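Quinone reductase (Klebsiella pneumoniae subsp. pneumoniae, PDB 4GI5) binds flavin-adenine dinucleotide and probably works as an NAD(P)H dehydrogenase (quinone), a two-subunit flavoprotein of the flavodoxin-like fold. Local coordinates at residues Gln119-Leu122 against Met127-Ile130; Glu180-Arg185 against Val215-Asp220; Ile191-Phe196 against Ser273-His278. All blocks are in the same frame, centred on the assembly; numbering follows the deposited sequence.

Contact 1: residues Gln119-Leu122 against Met127-Ile130; sequences QFPL and MPAI. With FAD (flavin-adenine dinucleotide), chain H.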
loop_
_atom_site.group_PDB
_atom_site.type_symbol
_atom_site.label_atom_id
_atom_site.label_comp_id
_atom_site.label_asym_id
_atom_site.label_seq_id
_atom_site.Cartn_x
_atom_site.Cartn_y
_atom_site.Cartn_z
ATOM N N GLN B 119 -4.182 -13.089 -3.025
ATOM C CA GLN B 119 -5.354 -12.785 -3.758
ATOM C C GLN B 119 -6.191 -11.737 -3.021
ATOM O O GLN B 119 -6.489 -11.893 -1.848
ATOM C CB GLN B 119 -6.263 -14.011 -3.944
ATOM C CG GLN B 119 -7.436 -13.742 -4.768
ATOM C CD GLN B 119 -8.461 -14.818 -4.747
ATOM O OE1 GLN B 119 -8.153 -15.978 -4.513
ATOM N NE2 GLN B 119 -9.698 -14.414 -5.029
ATOM N N PHE B 120 -6.479 -10.645 -3.747
ATOM C CA PHE B 120 -7.178 -9.500 -3.183
ATOM C C PHE B 120 -7.817 -8.605 -4.219
ATOM O O PHE B 120 -7.342 -8.500 -5.331
ATOM C CB PHE B 120 -6.244 -8.678 -2.287
ATOM C CG PHE B 120 -5.018 -8.157 -2.980
ATOM C CD1 PHE B 120 -3.893 -8.944 -3.050
ATOM C CD2 PHE B 120 -4.965 -6.862 -3.510
ATOM C CE1 PHE B 120 -2.765 -8.515 -3.697
ATOM C CE2 PHE B 120 -3.799 -6.370 -4.074
ATOM C CZ PHE B 120 -2.707 -7.228 -4.231
ATOM N N PRO B 121 -8.945 -7.947 -3.865
ATOM C CA PRO B 121 -9.418 -6.809 -4.666
ATOM C C PRO B 121 -8.452 -5.638 -4.472
ATOM O O PRO B 121 -7.966 -5.413 -3.352
ATOM C CB PRO B 121 -10.788 -6.485 -4.043
ATOM C CG PRO B 121 -10.575 -6.903 -2.601
ATOM C CD PRO B 121 -9.672 -8.074 -2.583
ATOM N N LEU B 122 -8.221 -4.901 -5.530
ATOM C CA LEU B 122 -7.474 -3.645 -5.447
ATOM C C LEU B 122 -8.309 -2.630 -4.747
ATOM O O LEU B 122 -9.406 -2.265 -5.223
ATOM C CB LEU B 122 -7.054 -3.228 -6.882
ATOM C CG LEU B 122 -5.959 -2.162 -6.869
ATOM C CD1 LEU B 122 -4.644 -2.649 -6.316
ATOM C CD2 LEU B 122 -5.817 -1.711 -8.293
HETATM N N MSE B 127 -3.139 -3.202 -1.397
HETATM C CA MSE B 127 -3.826 -4.290 -0.696
HETATM C C MSE B 127 -4.870 -3.739 0.225
HETATM O O MSE B 127 -4.659 -2.754 0.908
HETATM C CB MSE B 127 -2.738 -5.010 0.129
HETATM C CG MSE B 127 -1.792 -5.842 -0.701
HETATM SE SE MSE B 127 -0.316 -6.293 0.641
HETATM C CE MSE B 127 0.459 -7.722 -0.465
ATOM N N PRO B 128 -5.947 -4.501 0.434
ATOM C CA PRO B 128 -6.844 -4.237 1.611
ATOM C C PRO B 128 -5.997 -4.186 2.906
ATOM O O PRO B 128 -5.017 -4.920 3.044
ATOM C CB PRO B 128 -7.798 -5.441 1.618
ATOM C CG PRO B 128 -7.829 -5.833 0.151
ATOM C CD PRO B 128 -6.414 -5.704 -0.319
ATOM N N ALA B 129 -6.379 -3.319 3.827
ATOM C CA ALA B 129 -5.692 -3.220 5.095
ATOM C C ALA B 129 -5.392 -4.524 5.800
ATOM O O ALA B 129 -4.330 -4.689 6.405
ATOM C CB ALA B 129 -6.398 -2.265 6.014
ATOM N N ILE B 130 -6.332 -5.459 5.818
ATOM C CA ILE B 130 -6.123 -6.667 6.575
ATOM C C ILE B 130 -4.933 -7.491 6.016
ATOM O O ILE B 130 -4.177 -8.102 6.783
ATOM C CB ILE B 130 -7.427 -7.538 6.656
ATOM C CG1 ILE B 130 -7.303 -8.579 7.743
ATOM C CG2 ILE B 130 -7.755 -8.181 5.371
ATOM C CD1 ILE B 130 -8.681 -9.246 8.031
HETATM P PA FAD H . -18.108 -8.316 -5.874
HETATM O O1A FAD H . -18.309 -9.407 -4.904
HETATM O O2A FAD H . -18.601 -6.955 -5.718
HETATM O O5B FAD H . -18.678 -8.782 -7.335
HETATM C C5B FAD H . -18.436 -8.110 -8.588
HETATM C C4B FAD H . -19.365 -8.667 -9.615
HETATM O O4B FAD H . -18.930 -9.969 -9.939
HETATM C C3B FAD H . -20.810 -8.673 -9.180
HETATM O O3B FAD H . -21.530 -8.121 -10.272
HETATM C C2B FAD H . -21.030 -10.154 -9.064
HETATM O O2B FAD H . -22.420 -10.547 -9.208
HETATM C C1B FAD H . -20.147 -10.817 -10.066
HETATM N N9A FAD H . -19.888 -12.233 -9.688
HETATM C C8A FAD H . -19.637 -12.844 -8.408
HETATM N N7A FAD H . -19.490 -14.146 -8.496
HETATM C C5A FAD H . -19.779 -14.347 -9.814
HETATM C C6A FAD H . -19.953 -15.527 -10.661
HETATM N N6A FAD H . -19.680 -16.628 -10.040
HETATM N N1A FAD H . -20.247 -15.427 -12.003
HETATM C C2A FAD H . -20.414 -14.228 -12.551
HETATM N N3A FAD H . -20.308 -13.073 -11.788
HETATM C C4A FAD H . -19.989 -13.187 -10.549
HETATM N N1 FAD H . -10.802 -0.376 -8.213
HETATM C C2 FAD H . -9.691 0.066 -8.839
HETATM O O2 FAD H . -9.487 -0.157 -10.108
HETATM N N3 FAD H . -8.721 0.780 -8.162
HETATM C C4 FAD H . -8.890 1.175 -6.886
HETATM O O4 FAD H . -7.983 1.740 -6.261
HETATM C C4X FAD H . -10.086 0.739 -6.216
HETATM N N5 FAD H . -10.275 1.049 -4.899
HETATM C C5X FAD H . -11.397 0.518 -4.208
HETATM C C6 FAD H . -11.542 0.731 -2.921
HETATM C C7 FAD H . -12.566 0.131 -2.192
HETATM C C7M FAD H . -12.703 0.371 -0.734
HETATM C C8 FAD H . -13.530 -0.648 -2.875
HETATM C C8M FAD H . -14.683 -1.239 -2.110
HETATM C C9 FAD H . -13.417 -0.864 -4.213
HETATM C C9A FAD H . -12.316 -0.303 -4.922
HETATM N N10 FAD H . -12.080 -0.607 -6.245
HETATM C C10 FAD H . -10.972 -0.117 -6.922
HETATM C "C1'" FAD H . -12.957 -1.510 -7.003
HETATM C "C2'" FAD H . -12.554 -2.922 -6.575
HETATM O "O2'" FAD H . -11.260 -3.365 -6.993
HETATM C "C3'" FAD H . -13.597 -3.969 -7.084
HETATM O "O3'" FAD H . -14.812 -3.597 -6.385
HETATM C "C4'" FAD H . -13.265 -5.420 -6.710
HETATM O "O4'" FAD H . -12.190 -5.848 -7.482
HETATM C "C5'" FAD H . -14.453 -6.346 -7.083
HETATM O "O5'" FAD H . -14.187 -7.616 -6.579
HETATM P P FAD H . -15.210 -8.188 -5.427
HETATM O O1P FAD H . -14.766 -9.565 -5.116
HETATM O O2P FAD H . -15.381 -7.283 -4.291
HETATM O O3P FAD H . -16.540 -8.213 -6.344
#
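Phe120 carries its ring between its own backbone N and carbonyl carbon (chi1 58°), and Met127, a selenomethionine here, sets CG beside its N and runs on extended, which puts CG, not the selenium, over the ring. Met127 CG lies over one face of the Phe120 ring, 4.0 Å from the centroid and only 15° off the ring normal, which makes it a CH-pi contact. CG itself sits a little toward the rim, 3.9 Å from Phe120 CZ, and is the Met127 side-chain atom that does the touching. Pro128 comes in at the root of the same phenylalanine side chain: its CD is 3.6 Å from Phe120 CB and approaches the ring obliquely. The same CD is 3.4 Å from Pro121 O, and Pro128 CG rests 4.0 Å from Pro121 CD, so one proline ring fills the angle between Phe120 and its successor. All four touching residues are buried, and the contact is wholly apolar apart from that carbonyl oxygen.

Polar work begins one residue further on, where Leu122 O accepts a hydrogen bond of 2.8 Å from the ribityl hydroxyl O2' of FAD. In this flavodoxin-like fold the cofactor is thus bound just beyond the C-terminal end of a central strand. Strand 168-174 flanks strand 115-121, with Val173 against Phe120 and Thr174 against Pro121. Pro128 is the N-cap residue of helix 129-138, which returns Met131 to Phe120 and Ile135 to Met127, while Ala129 packs on Ala129 of the second subunit.

Contact 2: residues Glu180-Arg185 against Val215-Asp220; sequences EHYSPR and VFYRTD. With FAD (flavin-adenine dinucleotide), chain H.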
loop_
_atom_site.group_PDB
_atom_site.type_symbol
_atom_site.label_atom_id
_atom_site.label_comp_id
_atom_site.label_asym_id
_atom_site.label_seq_id
_atom_site.Cartn_x
_atom_site.Cartn_y
_atom_site.Cartn_z
ATOM N N GLU B 180 -7.477 0.127 -19.754
ATOM C CA GLU B 180 -6.838 1.325 -20.399
ATOM C C GLU B 180 -6.440 2.371 -19.327
ATOM O O GLU B 180 -5.503 3.120 -19.526
ATOM C CB GLU B 180 -7.845 2.064 -21.344
ATOM C CG GLU B 180 -8.179 1.272 -22.591
ATOM C CD GLU B 180 -9.377 0.216 -22.438
ATOM O OE1 GLU B 180 -9.692 -0.430 -21.351
ATOM O OE2 GLU B 180 -10.029 -0.040 -23.503
ATOM N N HIS B 181 -7.173 2.379 -18.229
ATOM C CA HIS B 181 -6.916 3.301 -17.139
ATOM C C HIS B 181 -5.631 3.007 -16.405
ATOM O O HIS B 181 -5.115 3.888 -15.729
ATOM C CB HIS B 181 -8.082 3.293 -16.141
ATOM C CG HIS B 181 -9.381 3.658 -16.731
ATOM N ND1 HIS B 181 -10.572 3.435 -16.080
ATOM C CD2 HIS B 181 -9.707 4.111 -17.972
ATOM C CE1 HIS B 181 -11.569 3.851 -16.834
ATOM N NE2 HIS B 181 -11.073 4.213 -18.011
ATOM N N TYR B 182 -5.068 1.835 -16.609
ATOM C CA TYR B 182 -3.834 1.353 -16.059
ATOM C C TYR B 182 -2.758 1.086 -17.102
ATOM O O TYR B 182 -1.791 0.414 -16.840
ATOM C CB TYR B 182 -4.071 0.084 -15.199
ATOM C CG TYR B 182 -4.896 0.229 -13.965
ATOM C CD1 TYR B 182 -4.319 0.658 -12.833
ATOM C CD2 TYR B 182 -6.257 0.035 -13.956
ATOM C CE1 TYR B 182 -5.002 0.817 -11.625
ATOM C CE2 TYR B 182 -6.950 0.107 -12.772
ATOM C CZ TYR B 182 -6.305 0.512 -11.608
ATOM O OH TYR B 182 -7.100 0.637 -10.508
ATOM N N SER B 183 -2.952 1.616 -18.326
ATOM C CA SER B 183 -2.051 1.510 -19.465
ATOM C C SER B 183 -0.892 2.452 -19.257
ATOM O O SER B 183 -0.846 3.239 -18.290
ATOM C CB SER B 183 -2.775 1.757 -20.819
ATOM O OG SER B 183 -3.243 3.092 -20.867
ATOM N N PRO B 184 0.121 2.382 -20.120
ATOM C CA PRO B 184 1.292 3.244 -19.827
ATOM C C PRO B 184 1.056 4.737 -19.633
ATOM O O PRO B 184 1.794 5.386 -18.875
ATOM C CB PRO B 184 2.243 2.891 -20.966
ATOM C CG PRO B 184 1.860 1.454 -21.307
ATOM C CD PRO B 184 0.390 1.404 -21.198
ATOM N N ARG B 185 0.061 5.322 -20.329
ATOM C CA ARG B 185 -0.361 6.730 -20.179
ATOM C C ARG B 185 -1.701 6.851 -19.535
ATOM O O ARG B 185 -2.252 7.916 -19.495
ATOM C CB ARG B 185 -0.323 7.516 -21.543
ATOM C CG ARG B 185 1.093 7.580 -21.980
ATOM C CD ARG B 185 1.205 7.978 -23.467
ATOM N NE ARG B 185 0.590 9.215 -23.721
ATOM C CZ ARG B 185 1.181 10.422 -23.813
ATOM N NH1 ARG B 185 2.414 10.571 -23.477
ATOM N NH2 ARG B 185 0.434 11.445 -24.097
ATOM N N VAL B 215 -4.105 -9.914 -13.271
ATOM C CA VAL B 215 -4.981 -8.796 -12.976
ATOM C C VAL B 215 -6.207 -8.757 -13.889
ATOM O O VAL B 215 -6.101 -8.803 -15.136
ATOM C CB VAL B 215 -4.248 -7.437 -13.125
ATOM C CG1 VAL B 215 -5.118 -6.269 -12.700
ATOM C CG2 VAL B 215 -2.953 -7.496 -12.344
ATOM N N PHE B 216 -7.367 -8.735 -13.243
ATOM C CA PHE B 216 -8.626 -8.598 -13.908
ATOM C C PHE B 216 -9.184 -7.176 -13.774
ATOM O O PHE B 216 -9.167 -6.567 -12.698
ATOM C CB PHE B 216 -9.642 -9.567 -13.329
ATOM C CG PHE B 216 -9.260 -11.018 -13.456
ATOM C CD1 PHE B 216 -8.884 -11.579 -14.709
ATOM C CD2 PHE B 216 -9.141 -11.810 -12.363
ATOM C CE1 PHE B 216 -8.566 -12.923 -14.830
ATOM C CE2 PHE B 216 -8.810 -13.197 -12.521
ATOM C CZ PHE B 216 -8.553 -13.723 -13.700
ATOM N N TYR B 217 -9.726 -6.627 -14.885
ATOM C CA TYR B 217 -10.232 -5.270 -14.910
ATOM C C TYR B 217 -11.734 -5.213 -15.073
ATOM O O TYR B 217 -12.371 -6.235 -15.482
ATOM C CB TYR B 217 -9.589 -4.535 -16.050
ATOM C CG TYR B 217 -8.126 -4.468 -15.878
ATOM C CD1 TYR B 217 -7.501 -3.488 -15.051
ATOM C CD2 TYR B 217 -7.284 -5.361 -16.568
ATOM C CE1 TYR B 217 -6.153 -3.482 -14.967
ATOM C CE2 TYR B 217 -5.909 -5.282 -16.436
ATOM C CZ TYR B 217 -5.383 -4.307 -15.558
ATOM O OH TYR B 217 -3.977 -4.269 -15.434
ATOM N N ARG B 218 -12.336 -4.079 -14.786
ATOM C CA ARG B 218 -13.770 -3.871 -14.897
ATOM C C ARG B 218 -14.560 -4.898 -14.162
ATOM O O ARG B 218 -15.568 -5.390 -14.629
ATOM C CB ARG B 218 -14.240 -3.842 -16.375
ATOM C CG ARG B 218 -13.594 -2.819 -17.163
ATOM C CD ARG B 218 -14.342 -2.558 -18.554
ATOM N NE ARG B 218 -15.682 -1.977 -18.396
ATOM C CZ ARG B 218 -16.311 -1.307 -19.397
ATOM N NH1 ARG B 218 -15.733 -1.165 -20.604
ATOM N NH2 ARG B 218 -17.499 -0.757 -19.199
ATOM N N THR B 219 -14.126 -5.237 -12.974
ATOM C CA THR B 219 -14.679 -6.376 -12.292
ATOM C C THR B 219 -16.018 -6.142 -11.639
ATOM O O THR B 219 -16.685 -7.154 -11.350
ATOM C CB THR B 219 -13.754 -6.971 -11.260
ATOM O OG1 THR B 219 -13.412 -6.002 -10.310
ATOM C CG2 THR B 219 -12.527 -7.502 -12.032
ATOM N N ASP B 220 -16.408 -4.899 -11.373
ATOM C CA ASP B 220 -17.655 -4.642 -10.710
ATOM C C ASP B 220 -18.879 -5.042 -11.574
ATOM O O ASP B 220 -19.916 -5.247 -10.990
ATOM C CB ASP B 220 -17.783 -3.169 -10.255
ATOM C CG ASP B 220 -16.657 -2.763 -9.202
ATOM O OD1 ASP B 220 -16.597 -3.422 -8.196
ATOM O OD2 ASP B 220 -15.961 -1.710 -9.380
HETATM P PA FAD H . -18.108 -8.316 -5.874
HETATM O O1A FAD H . -18.309 -9.407 -4.904
HETATM O O2A FAD H . -18.601 -6.955 -5.718
HETATM O O5B FAD H . -18.678 -8.782 -7.335
HETATM C C5B FAD H . -18.436 -8.110 -8.588
HETATM C C4B FAD H . -19.365 -8.667 -9.615
HETATM O O4B FAD H . -18.930 -9.969 -9.939
HETATM C C3B FAD H . -20.810 -8.673 -9.180
HETATM O O3B FAD H . -21.530 -8.121 -10.272
HETATM C C2B FAD H . -21.030 -10.154 -9.064
HETATM O O2B FAD H . -22.420 -10.547 -9.208
HETATM C C1B FAD H . -20.147 -10.817 -10.066
HETATM N N9A FAD H . -19.888 -12.233 -9.688
HETATM C C8A FAD H . -19.637 -12.844 -8.408
HETATM N N7A FAD H . -19.490 -14.146 -8.496
HETATM C C5A FAD H . -19.779 -14.347 -9.814
HETATM C C6A FAD H . -19.953 -15.527 -10.661
HETATM N N6A FAD H . -19.680 -16.628 -10.040
HETATM N N1A FAD H . -20.247 -15.427 -12.003
HETATM C C2A FAD H . -20.414 -14.228 -12.551
HETATM N N3A FAD H . -20.308 -13.073 -11.788
HETATM C C4A FAD H . -19.989 -13.187 -10.549
HETATM N N1 FAD H . -10.802 -0.376 -8.213
HETATM C C2 FAD H . -9.691 0.066 -8.839
HETATM O O2 FAD H . -9.487 -0.157 -10.108
HETATM N N3 FAD H . -8.721 0.780 -8.162
HETATM C C4 FAD H . -8.890 1.175 -6.886
HETATM O O4 FAD H . -7.983 1.740 -6.261
HETATM C C4X FAD H . -10.086 0.739 -6.216
HETATM N N5 FAD H . -10.275 1.049 -4.899
HETATM C C5X FAD H . -11.397 0.518 -4.208
HETATM C C6 FAD H . -11.542 0.731 -2.921
HETATM C C7 FAD H . -12.566 0.131 -2.192
HETATM C C7M FAD H . -12.703 0.371 -0.734
HETATM C C8 FAD H . -13.530 -0.648 -2.875
HETATM C C8M FAD H . -14.683 -1.239 -2.110
HETATM C C9 FAD H . -13.417 -0.864 -4.213
HETATM C C9A FAD H . -12.316 -0.303 -4.922
HETATM N N10 FAD H . -12.080 -0.607 -6.245
HETATM C C10 FAD H . -10.972 -0.117 -6.922
HETATM C "C1'" FAD H . -12.957 -1.510 -7.003
HETATM C "C2'" FAD H . -12.554 -2.922 -6.575
HETATM O "O2'" FAD H . -11.260 -3.365 -6.993
HETATM C "C3'" FAD H . -13.597 -3.969 -7.084
HETATM O "O3'" FAD H . -14.812 -3.597 -6.385
HETATM C "C4'" FAD H . -13.265 -5.420 -6.710
HETATM O "O4'" FAD H . -12.190 -5.848 -7.482
HETATM C "C5'" FAD H . -14.453 -6.346 -7.083
HETATM O "O5'" FAD H . -14.187 -7.616 -6.579
HETATM P P FAD H . -15.210 -8.188 -5.427
HETATM O O1P FAD H . -14.766 -9.565 -5.116
HETATM O O2P FAD H . -15.381 -7.283 -4.291
HETATM O O3P FAD H . -16.540 -8.213 -6.344
#
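This is a small, partly buried aromatic contact between two loops at the FAD end of the flavodoxin-like fold: Tyr182, in the loop that follows strand 168-174, meets Tyr217, just past the end of strand 209-216, at one edge of the parallel sheet. Nearly all of the touching is between these two rings. Tyr182 CD2 comes within 3.7 Å of Tyr217 CE1, and the same Tyr217 atom also lies near Tyr182 CG and CB, so Tyr217 CE1 lies obliquely against the CB-CG-CD2 side of the Tyr182 ring, near its root. The planes are inclined at 40° and the centroids are 5.7 Å apart, an oblique pairing. Both tyrosines place CG beside the backbone N, anti to the carbonyl carbon (chi1 -64° for Tyr182), and both start out toward the opposite loop.

The outer end of Tyr182 belongs to the cofactor. Its OH donates a hydrogen bond to FAD O2, which lies at the ring edge, in its plane; Tyr217 therefore packs near the base of a ring whose far end meets the flavin. Leu122 and Phe125 also touch the Tyr182 side chain. Two residues before Tyr182, Glu180 O accepts from both Ser183 N and Ser183 OG, which closes a tight turn around it.

Segment 215-220 also reaches FAD, beyond Tyr217. Thr219 OG1 shares a 3.1 Å hydrogen bond with the ribityl O4', with either group a possible donor. Further along, FAD O3' donates to Asp220 OD1 over 2.5 Å, and the weak bond from FAD O3B to Asp220 O is 3.4 Å long.

Contact 3: residues Ile191-Phe196 against Ser273-His278; sequences IDDILF and SGLAVH. With GOL (glycerol), chain N; GOL (glycerol), chain E.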
loop_
_atom_site.group_PDB
_atom_site.type_symbol
_atom_site.label_atom_id
_atom_site.label_comp_id
_atom_site.label_asym_id
_atom_site.label_seq_id
_atom_site.Cartn_x
_atom_site.Cartn_y
_atom_site.Cartn_z
ATOM N N ILE B 191 -0.197 -0.336 -14.402
ATOM C CA ILE B 191 -0.392 -1.368 -13.345
ATOM C C ILE B 191 0.860 -1.910 -12.746
ATOM O O ILE B 191 0.914 -2.111 -11.528
ATOM C CB ILE B 191 -1.292 -2.489 -13.842
ATOM C CG1 ILE B 191 -1.744 -3.474 -12.738
ATOM C CG2 ILE B 191 -0.646 -3.224 -15.021
ATOM C CD1 ILE B 191 -2.563 -2.856 -11.669
ATOM N N ASP B 192 1.920 -2.195 -13.531
ATOM C CA ASP B 192 3.109 -2.752 -12.969
ATOM C C ASP B 192 3.908 -1.766 -12.076
ATOM O O ASP B 192 4.626 -2.186 -11.183
ATOM C CB ASP B 192 4.004 -3.304 -14.078
ATOM C CG ASP B 192 3.347 -4.465 -14.842
ATOM O OD1 ASP B 192 2.627 -5.247 -14.337
ATOM O OD2 ASP B 192 3.423 -4.343 -16.048
ATOM N N ASP B 193 3.720 -0.463 -12.308
ATOM C CA ASP B 193 4.353 0.506 -11.457
ATOM C C ASP B 193 3.551 0.646 -10.172
ATOM O O ASP B 193 4.148 0.806 -9.087
ATOM C CB ASP B 193 4.409 1.847 -12.220
ATOM C CG ASP B 193 5.391 1.858 -13.401
ATOM O OD1 ASP B 193 6.286 1.062 -13.461
ATOM O OD2 ASP B 193 5.252 2.812 -14.176
ATOM N N ILE B 194 2.201 0.712 -10.219
ATOM C CA ILE B 194 1.414 0.738 -9.004
ATOM C C ILE B 194 1.631 -0.499 -8.107
ATOM O O ILE B 194 1.706 -0.368 -6.904
ATOM C CB ILE B 194 -0.125 0.719 -9.386
ATOM C CG1 ILE B 194 -0.420 1.989 -10.122
ATOM C CG2 ILE B 194 -1.055 0.418 -8.158
ATOM C CD1 ILE B 194 -0.182 3.267 -9.379
ATOM N N LEU B 195 1.868 -1.654 -8.712
ATOM C CA LEU B 195 2.149 -2.861 -7.970
ATOM C C LEU B 195 3.649 -3.017 -7.500
ATOM O O LEU B 195 3.949 -3.994 -6.832
ATOM C CB LEU B 195 1.820 -4.098 -8.765
ATOM C CG LEU B 195 0.275 -4.212 -9.041
ATOM C CD1 LEU B 195 0.025 -5.401 -9.967
ATOM C CD2 LEU B 195 -0.563 -4.272 -7.762
ATOM N N PHE B 196 4.561 -2.145 -7.964
ATOM C CA PHE B 196 5.952 -2.282 -7.625
ATOM C C PHE B 196 6.251 -2.333 -6.126
ATOM O O PHE B 196 7.090 -3.175 -5.680
ATOM C CB PHE B 196 6.748 -1.172 -8.298
ATOM C CG PHE B 196 8.237 -1.206 -8.113
ATOM C CD1 PHE B 196 8.836 -0.708 -6.973
ATOM C CD2 PHE B 196 9.069 -1.770 -9.094
ATOM C CE1 PHE B 196 10.220 -0.675 -6.828
ATOM C CE2 PHE B 196 10.466 -1.742 -8.917
ATOM C CZ PHE B 196 11.010 -1.192 -7.795
ATOM N N SER B 273 16.238 6.379 -15.568
ATOM C CA SER B 273 15.963 6.351 -14.166
ATOM C C SER B 273 14.494 5.869 -13.931
ATOM O O SER B 273 13.756 5.622 -14.886
ATOM C CB SER B 273 16.195 7.696 -13.568
ATOM O OG SER B 273 15.274 8.613 -14.027
ATOM N N GLY B 274 14.138 5.591 -12.683
ATOM C CA GLY B 274 12.806 5.192 -12.384
ATOM C C GLY B 274 12.685 3.682 -12.220
ATOM O O GLY B 274 13.655 2.916 -12.214
ATOM N N LEU B 275 11.426 3.249 -12.081
ATOM C CA LEU B 275 11.151 1.888 -11.745
ATOM C C LEU B 275 11.649 0.885 -12.760
ATOM O O LEU B 275 11.996 -0.276 -12.424
ATOM C CB LEU B 275 9.668 1.654 -11.430
ATOM C CG LEU B 275 9.122 2.534 -10.303
ATOM C CD1 LEU B 275 7.583 2.296 -10.210
ATOM C CD2 LEU B 275 9.779 2.220 -8.974
ATOM N N ALA B 276 11.626 1.250 -14.019
ATOM C CA ALA B 276 12.010 0.291 -15.055
ATOM C C ALA B 276 13.448 -0.120 -15.051
ATOM O O ALA B 276 13.786 -1.162 -15.654
ATOM C CB ALA B 276 11.640 0.886 -16.411
ATOM N N VAL B 277 14.339 0.647 -14.434
ATOM C CA VAL B 277 15.792 0.317 -14.414
ATOM C C VAL B 277 16.070 -0.926 -13.597
ATOM O O VAL B 277 17.139 -1.521 -13.724
ATOM C CB VAL B 277 16.736 1.457 -14.048
ATOM C CG1 VAL B 277 16.364 2.699 -14.856
ATOM C CG2 VAL B 277 16.686 1.692 -12.558
ATOM N N HIS B 278 15.115 -1.411 -12.771
ATOM C CA HIS B 278 15.347 -2.520 -11.880
ATOM C C HIS B 278 14.970 -3.851 -12.519
ATOM O O HIS B 278 15.019 -4.863 -11.883
ATOM C CB HIS B 278 14.578 -2.287 -10.567
ATOM C CG HIS B 278 14.975 -1.009 -9.927
ATOM N ND1 HIS B 278 16.297 -0.744 -9.580
ATOM C CD2 HIS B 278 14.328 0.179 -9.828
ATOM C CE1 HIS B 278 16.422 0.506 -9.208
ATOM N NE2 HIS B 278 15.228 1.096 -9.331
HETATM C C1 GOL N . 7.536 -1.500 -14.926
HETATM O O1 GOL N . 8.581 -1.204 -15.831
HETATM C C2 GOL N . 8.207 -1.290 -13.557
HETATM O O2 GOL N . 7.315 -1.410 -12.419
HETATM C C3 GOL N . 9.304 -2.340 -13.480
HETATM O O3 GOL N . 10.127 -2.381 -12.339
HETATM C C1 GOL E . 8.146 5.292 -12.860
HETATM O O1 GOL E . 9.548 5.416 -12.555
HETATM C C2 GOL E . 8.059 5.192 -14.303
HETATM O O2 GOL E . 6.674 5.031 -14.368
HETATM C C3 GOL E . 8.613 6.443 -15.020
HETATM O O3 GOL E . 7.783 7.635 -14.757
#
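Leu275 drives one methyl, CD2, straight onto the Phe196 ring. It stands 3.6 Å from the centroid and 10° off the normal, over the middle of the face, a well-centred CH-pi contact. Two different first torsions produce it: Phe196 swings CG anti to its N (chi1 -177°), which lays the ring against the Leu275 methyl, whereas Leu275 keeps CG beside its N and then extends, with its branches splitting the work. CD1, the other branch, turns to Asp193 and lies 3.8 Å from its CB and close to OD1. His278 joins at the far end of the phenylalanine, where His278 CD2 is 4.1 Å from Phe196 CZ and the two side chains cross at about a right angle; its ND1 is hydrogen-bonded to Tyr257 OH.

Around this apolar centre sit two glycerols, probably from the crystallisation liquor. Each takes one carboxylate oxygen of Asp193: O2 of the chain N molecule donates to OD1 and O2 of the chain E molecule donates to OD2, the latter at 2.6 Å. Each also reaches the backbone of Leu275. Leu275 N donates to O1 of glycerol E over 2.9 Å, with an N-H...acceptor angle of 166°, and O3 of glycerol N donates to Leu275 O. Pro190 of the second subunit packs on Leu275, and Asn188 of that subunit on Phe196.

The direct link from helix 191-194 and the start of helix 196-204 to the 3-10 turn 275-278 is thus dispersive, resting chiefly on Leu275, while in this crystal the polar connection from Asp193 to the Leu275 backbone passes through bound glycerol.

In the fold
Along the chain, contact 1 closes first, and contacts 2 and 3 then interleave, since 191-196 falls between the two segments of contact 2. Contacts 1 and 2 both reach the five-stranded parallel sheet and the same FAD; their centres are 16 Å apart, and they meet where Leu122 packs on Tyr182. Contacts 2 and 3, their centres also 16 Å apart, join through Ile191, whose N probably bonds to Tyr182 O and whose side chain touches Tyr217. Contact 3, its centre about 20 Å from that of contact 1, brings in the C-terminal tail. All three touch the second subunit, so flavin site and dimer interface are built from neighbouring pieces.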